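Local coordinates for protein alpha-L-rhamnosidase (Klebsiella oxytoca, PDB 4XHC) that hydrolyses the glycosidic bonds of terminal alpha-L-rhamnose residues in glycosides, as a two-domain glycoside hydrolase of family GH78, at residues 411-414 against 419-422; 137-142 against 151-156. All coordinates share one frame; numbering follows the deposited sequence.

How the contacts relate
Following the chain from the N terminus, contact 2 comes first: it closes a loop of eight residues, with segment 137-142 in the connection after strand 122-129 and segment 151-156 running into strand 153-158 of the six-stranded antiparallel sheet. Contact 1 follows much later, after helix 391-412, where the short hairpin 413-414/419-420 closes a four-residue turn before helix 430-438. The two are therefore in series, neither nested nor crossed. The centres of contact 1 and contact 2 lie about 46 Å apart. The nearest atoms of contact 1 and contact 2 are about 28 Å apart. Contact 2 ties a loop to the edge strand 153-158 within the beta-rich N-terminal domain, whereas contact 1 links successive helices of the six-hairpin glycosidase domain.

Contact 1 of 2, residues 411-414 against 419-422; sequences ALWD and FYVS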
loop_
_atom_site.group_PDB
_atom_site.type_symbol
_atom_site.label_atom_id
_atom_site.label_comp_id
_atom_site.label_asym_id
_atom_site.label_seq_id
_atom_site.Cartn_x
_atom_site.Cartn_y
_atom_site.Cartn_z
ATOM N N ALA A 411 32.462 -38.718 29.650
ATOM C CA ALA A 411 32.372 -37.332 30.053
ATOM C C ALA A 411 30.950 -36.890 30.374
ATOM O O ALA A 411 30.775 -36.029 31.215
ATOM C CB ALA A 411 32.973 -36.430 28.983
ATOM N N LEU A 412 29.947 -37.470 29.719
ATOM C CA LEU A 412 28.576 -36.955 29.816
ATOM C C LEU A 412 27.572 -37.790 30.634
ATOM O O LEU A 412 26.593 -37.247 31.142
ATOM C CB LEU A 412 28.006 -36.729 28.415
ATOM C CG LEU A 412 28.867 -35.943 27.427
ATOM C CD1 LEU A 412 28.137 -35.798 26.100
ATOM C CD2 LEU A 412 29.236 -34.582 27.996
ATOM N N TRP A 413 27.787 -39.089 30.765
ATOM C CA TRP A 413 26.821 -39.925 31.474
ATOM C C TRP A 413 26.922 -39.728 32.990
ATOM O O TRP A 413 28.019 -39.751 33.548
ATOM C CB TRP A 413 27.034 -41.391 31.102
ATOM C CG TRP A 413 26.120 -42.336 31.783
ATOM C CD1 TRP A 413 26.474 -43.313 32.655
ATOM C CD2 TRP A 413 24.690 -42.405 31.654
ATOM N NE1 TRP A 413 25.360 -43.992 33.084
ATOM C CE2 TRP A 413 24.251 -43.463 32.484
ATOM C CE3 TRP A 413 23.740 -41.686 30.916
ATOM C CZ2 TRP A 413 22.902 -43.821 32.603
ATOM C CZ3 TRP A 413 22.392 -42.044 31.033
ATOM C CH2 TRP A 413 21.990 -43.106 31.876
ATOM N N ASP A 414 25.776 -39.524 33.644
ATOM C CA ASP A 414 25.696 -39.448 35.116
ATOM C C ASP A 414 24.791 -40.561 35.666
ATOM O O ASP A 414 23.559 -40.435 35.655
ATOM C CB ASP A 414 25.177 -38.082 35.583
ATOM C CG ASP A 414 25.167 -37.933 37.106
ATOM O OD1 ASP A 414 25.598 -38.844 37.847
ATOM O OD2 ASP A 414 24.730 -36.882 37.577
ATOM N N PHE A 419 20.813 -39.914 33.461
ATOM C CA PHE A 419 20.706 -39.017 32.315
ATOM C C PHE A 419 22.104 -38.536 31.923
ATOM O O PHE A 419 23.042 -38.604 32.714
ATOM C CB PHE A 419 19.869 -37.768 32.652
ATOM C CG PHE A 419 18.382 -38.008 32.762
ATOM C CD1 PHE A 419 17.676 -38.621 31.733
ATOM C CD2 PHE A 419 17.673 -37.572 33.877
ATOM C CE1 PHE A 419 16.299 -38.831 31.835
ATOM C CE2 PHE A 419 16.295 -37.776 33.978
ATOM C CZ PHE A 419 15.608 -38.406 32.955
ATOM N N TYR A 420 22.233 -38.047 30.698
ATOM C CA TYR A 420 23.442 -37.364 30.275
ATOM C C TYR A 420 23.379 -35.895 30.719
ATOM O O TYR A 420 22.322 -35.270 30.660
ATOM C CB TYR A 420 23.612 -37.449 28.752
ATOM C CG TYR A 420 23.826 -38.852 28.205
ATOM C CD1 TYR A 420 25.092 -39.434 28.196
ATOM C CD2 TYR A 420 22.763 -39.587 27.684
ATOM C CE1 TYR A 420 25.290 -40.709 27.689
ATOM C CE2 TYR A 420 22.948 -40.863 27.181
ATOM C CZ TYR A 420 24.213 -41.420 27.177
ATOM O OH TYR A 420 24.397 -42.691 26.668
ATOM N N VAL A 421 24.517 -35.357 31.149
ATOM C CA VAL A 421 24.640 -33.941 31.460
ATOM C C VAL A 421 25.326 -33.186 30.310
ATOM O O VAL A 421 25.991 -33.781 29.467
ATOM C CB VAL A 421 25.399 -33.706 32.781
ATOM C CG1 VAL A 421 24.707 -34.439 33.919
ATOM C CG2 VAL A 421 26.858 -34.134 32.682
ATOM N N SER A 422 25.160 -31.867 30.285
ATOM C CA SER A 422 25.660 -31.033 29.189
ATOM C C SER A 422 26.265 -29.719 29.714
ATOM O O SER A 422 25.665 -29.032 30.545
ATOM C CB SER A 422 24.517 -30.751 28.208
ATOM O OG SER A 422 24.986 -30.151 27.008
#
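Two backbone hydrogen bonds join residues 411-414 to 419-422. Val421 N donates to Leu412 O at 2.8 Å with an N-H...O angle of 166°, and Asp414 N donates to Phe419 O at 3.0 Å. Leu412 O also receives a CA-H...O contact from Tyr420 CA. In register, Trp413 and Tyr420 form an antiparallel non-hydrogen-bonded pair, with Asp414 and Phe419 the hydrogen-bonded pair next to it.

The aromatic evidence is an edge-to-face (T-shaped) pair on the face of the hairpin that carries Trp413 and Tyr420. The Trp413 six-membered ring turns an edge to the Tyr420 ring, with centroids 4.9 Å apart and planes at 63°. Trp413 CE3 stands 3.6 Å above the Tyr420 ring plane, over its centre. Trp413 CG lies anti to the backbone N (chi1 179°), which carries the indole across the partner strand until CZ3 is 3.6 Å from Phe419 N.

This is a minimal beta hairpin inserted between helices 391-412 and 430-438 of the six-hairpin glycosidase domain, and Phe419 and Tyr420 both also pack on helices 430-438 and 444-456.

Aliphatic groups pack beside the rings: Leu412 CB approaches Tyr420 CD1, while on the face carrying Asp414, its CB meets Val421 CG1 at 4.0 Å. The Asp414 carboxylate turns to the intervening loop, where OD1 and OD2 bond Gln416 NE2 and Gln417 NE2 respectively.

Contact 2 of 2, residues 137-142 against 151-156; sequences EPFSDY and LQQQDL
Phe139 and Leu151 have the most surface buried here, and they meet through a CH-pi contact. Leu151 CB sits over one face of the Phe139 ring, 3.9 Å from its centroid and 17° off the ring normal, displaced toward the CD2-CE2 rim. The two side chains point opposite ways along the contact, and Leu151 CD1 lies back toward the root of the ring, 4.0 Å from Phe139 CG. With Phe139 CG anti to its own carbonyl carbon (chi1 -69°), the ring extends from the 3-10 turn 139-141 toward the start of strand 153-158.

The ring edge meets more polar groups. Gln152 O lies in the ring plane, 3.5 Å from Phe139 CE2, and the Gln153 amide borders the same edge, its CD 3.9 Å from Phe139 CD2. Ring and amide planes are 70° apart, so the amide does not stack on the ring. Gln153 reaches this edge by an extended chain, CG anti to the backbone N, and also packs on Trp157 of the second subunit.

Leu151 has a second neighbour in Tyr142, whose CB meets the CD1 branch of Leu151 at 4.0 Å. Tyr142 OH is held by Leu146 O within the intervening loop, and the tyrosine side chain also touches Ser520 and Ile523.

Altogether this is largely apolar packing, with polar groups at the ring edge, of a loop with a 3-10 turn against the entry to strand 153-158, an outermost strand within the chain of the six-stranded antiparallel sheet in the GH78 N-terminal domain, where it pairs with strand 122-129.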
loop_
_atom_site.group_PDB
_atom_site.type_symbol
_atom_site.label_atom_id
_atom_site.label_comp_id
_atom_site.label_asym_id
_atom_site.label_seq_id
_atom_site.Cartn_x
_atom_site.Cartn_y
_atom_site.Cartn_z
ATOM N N GLU A 137 -5.551 -8.566 17.109
ATOM C CA GLU A 137 -4.524 -7.863 17.868
ATOM C C GLU A 137 -3.818 -6.899 16.912
ATOM O O GLU A 137 -3.508 -7.265 15.773
ATOM C CB GLU A 137 -3.510 -8.840 18.467
ATOM C CG GLU A 137 -4.101 -10.079 19.138
ATOM C CD GLU A 137 -4.304 -9.948 20.629
ATOM O OE1 GLU A 137 -4.477 -8.818 21.134
ATOM O OE2 GLU A 137 -4.298 -11.003 21.301
ATOM N N PRO A 138 -3.572 -5.658 17.366
ATOM C CA PRO A 138 -2.951 -4.687 16.465
ATOM C C PRO A 138 -1.460 -4.979 16.244
ATOM O O PRO A 138 -0.733 -5.267 17.205
ATOM C CB PRO A 138 -3.168 -3.356 17.195
ATOM C CG PRO A 138 -3.187 -3.731 18.639
ATOM C CD PRO A 138 -3.793 -5.102 18.717
ATOM N N PHE A 139 -1.025 -4.904 14.986
ATOM C CA PHE A 139 0.385 -5.115 14.628
ATOM C C PHE A 139 1.309 -4.063 15.233
ATOM O O PHE A 139 2.474 -4.332 15.479
ATOM C CB PHE A 139 0.576 -5.126 13.109
ATOM C CG PHE A 139 -0.032 -6.325 12.400
ATOM C CD1 PHE A 139 -0.477 -7.445 13.096
ATOM C CD2 PHE A 139 -0.127 -6.338 11.019
ATOM C CE1 PHE A 139 -1.027 -8.529 12.429
ATOM C CE2 PHE A 139 -0.668 -7.426 10.353
ATOM C CZ PHE A 139 -1.124 -8.521 11.058
ATOM N N SER A 140 0.791 -2.868 15.487
ATOM C CA SER A 140 1.582 -1.815 16.119
ATOM C C SER A 140 2.118 -2.185 17.519
ATOM O O SER A 140 2.997 -1.499 18.031
ATOM C CB SER A 140 0.771 -0.513 16.186
ATOM O OG SER A 140 -0.365 -0.660 17.025
ATOM N N ASP A 141 1.600 -3.238 18.147
ATOM C CA ASP A 141 2.089 -3.649 19.472
ATOM C C ASP A 141 3.171 -4.718 19.412
ATOM O O ASP A 141 3.685 -5.136 20.442
ATOM C CB ASP A 141 0.935 -4.140 20.361
ATOM C CG ASP A 141 -0.046 -3.025 20.748
ATOM O OD1 ASP A 141 0.191 -1.827 20.429
ATOM O OD2 ASP A 141 -1.082 -3.372 21.369
ATOM N N TYR A 142 3.514 -5.168 18.211
ATOM C CA TYR A 142 4.565 -6.175 18.048
ATOM C C TYR A 142 5.919 -5.663 18.554
ATOM O O TYR A 142 6.348 -4.600 18.142
ATOM C CB TYR A 142 4.684 -6.582 16.577
ATOM C CG TYR A 142 5.922 -7.402 16.321
ATOM C CD1 TYR A 142 5.980 -8.722 16.730
ATOM C CD2 TYR A 142 7.037 -6.855 15.696
ATOM C CE1 TYR A 142 7.104 -9.486 16.508
ATOM C CE2 TYR A 142 8.170 -7.614 15.466
ATOM C CZ TYR A 142 8.196 -8.931 15.877
ATOM O OH TYR A 142 9.299 -9.702 15.674
ATOM N N LEU A 151 4.643 -9.351 9.021
ATOM C CA LEU A 151 3.229 -9.251 9.342
ATOM C C LEU A 151 2.447 -8.752 8.124
ATOM O O LEU A 151 2.790 -7.719 7.539
ATOM C CB LEU A 151 3.031 -8.329 10.544
ATOM C CG LEU A 151 3.712 -8.799 11.834
ATOM C CD1 LEU A 151 3.628 -7.753 12.927
ATOM C CD2 LEU A 151 3.098 -10.095 12.330
ATOM N N GLN A 152 1.396 -9.494 7.761
ATOM C CA GLN A 152 0.736 -9.371 6.454
ATOM C C GLN A 152 -0.427 -8.377 6.432
ATOM O O GLN A 152 -1.413 -8.520 7.152
ATOM C CB GLN A 152 0.255 -10.748 5.996
ATOM C CG GLN A 152 1.356 -11.805 5.962
ATOM C CD GLN A 152 0.838 -13.146 5.499
ATOM O OE1 GLN A 152 1.159 -13.607 4.409
ATOM N NE2 GLN A 152 0.021 -13.781 6.330
ATOM N N GLN A 153 -0.316 -7.398 5.544
ATOM C CA GLN A 153 -1.048 -6.157 5.664
ATOM C C GLN A 153 -0.891 -5.373 4.367
ATOM O O GLN A 153 0.172 -5.412 3.758
ATOM C CB GLN A 153 -0.408 -5.392 6.804
ATOM C CG GLN A 153 -1.159 -4.173 7.268
ATOM C CD GLN A 153 -0.437 -3.486 8.400
ATOM O OE1 GLN A 153 0.796 -3.452 8.440
ATOM N NE2 GLN A 153 -1.198 -2.954 9.341
ATOM N N GLN A 154 -1.922 -4.654 3.935
ATOM C CA GLN A 154 -1.838 -3.904 2.681
ATOM C C GLN A 154 -2.882 -2.808 2.610
ATOM O O GLN A 154 -4.062 -3.081 2.766
ATOM C CB GLN A 154 -2.023 -4.854 1.488
ATOM C CG GLN A 154 -1.865 -4.221 0.102
ATOM C CD GLN A 154 -0.468 -3.674 -0.147
ATOM O OE1 GLN A 154 0.468 -4.426 -0.427
ATOM N NE2 GLN A 154 -0.320 -2.361 -0.040
ATOM N N ASP A 155 -2.443 -1.576 2.349
ATOM C CA ASP A 155 -3.363 -0.463 2.095
ATOM C C ASP A 155 -3.550 -0.272 0.598
ATOM O O ASP A 155 -2.630 -0.471 -0.176
ATOM C CB ASP A 155 -2.926 0.854 2.776
ATOM C CG ASP A 155 -3.102 0.814 4.306
ATOM O OD1 ASP A 155 -2.571 -0.156 4.905
ATOM O OD2 ASP A 155 -3.768 1.721 4.898
ATOM N N LEU A 156 -4.761 0.099 0.206
ATOM C CA LEU A 156 -5.116 0.313 -1.191
ATOM C C LEU A 156 -5.867 1.609 -1.360
ATOM O O LEU A 156 -6.720 1.943 -0.545
ATOM C CB LEU A 156 -6.039 -0.798 -1.677
ATOM C CG LEU A 156 -5.427 -2.187 -1.731
ATOM C CD1 LEU A 156 -6.514 -3.244 -1.860
ATOM C CD2 LEU A 156 -4.443 -2.253 -2.895
#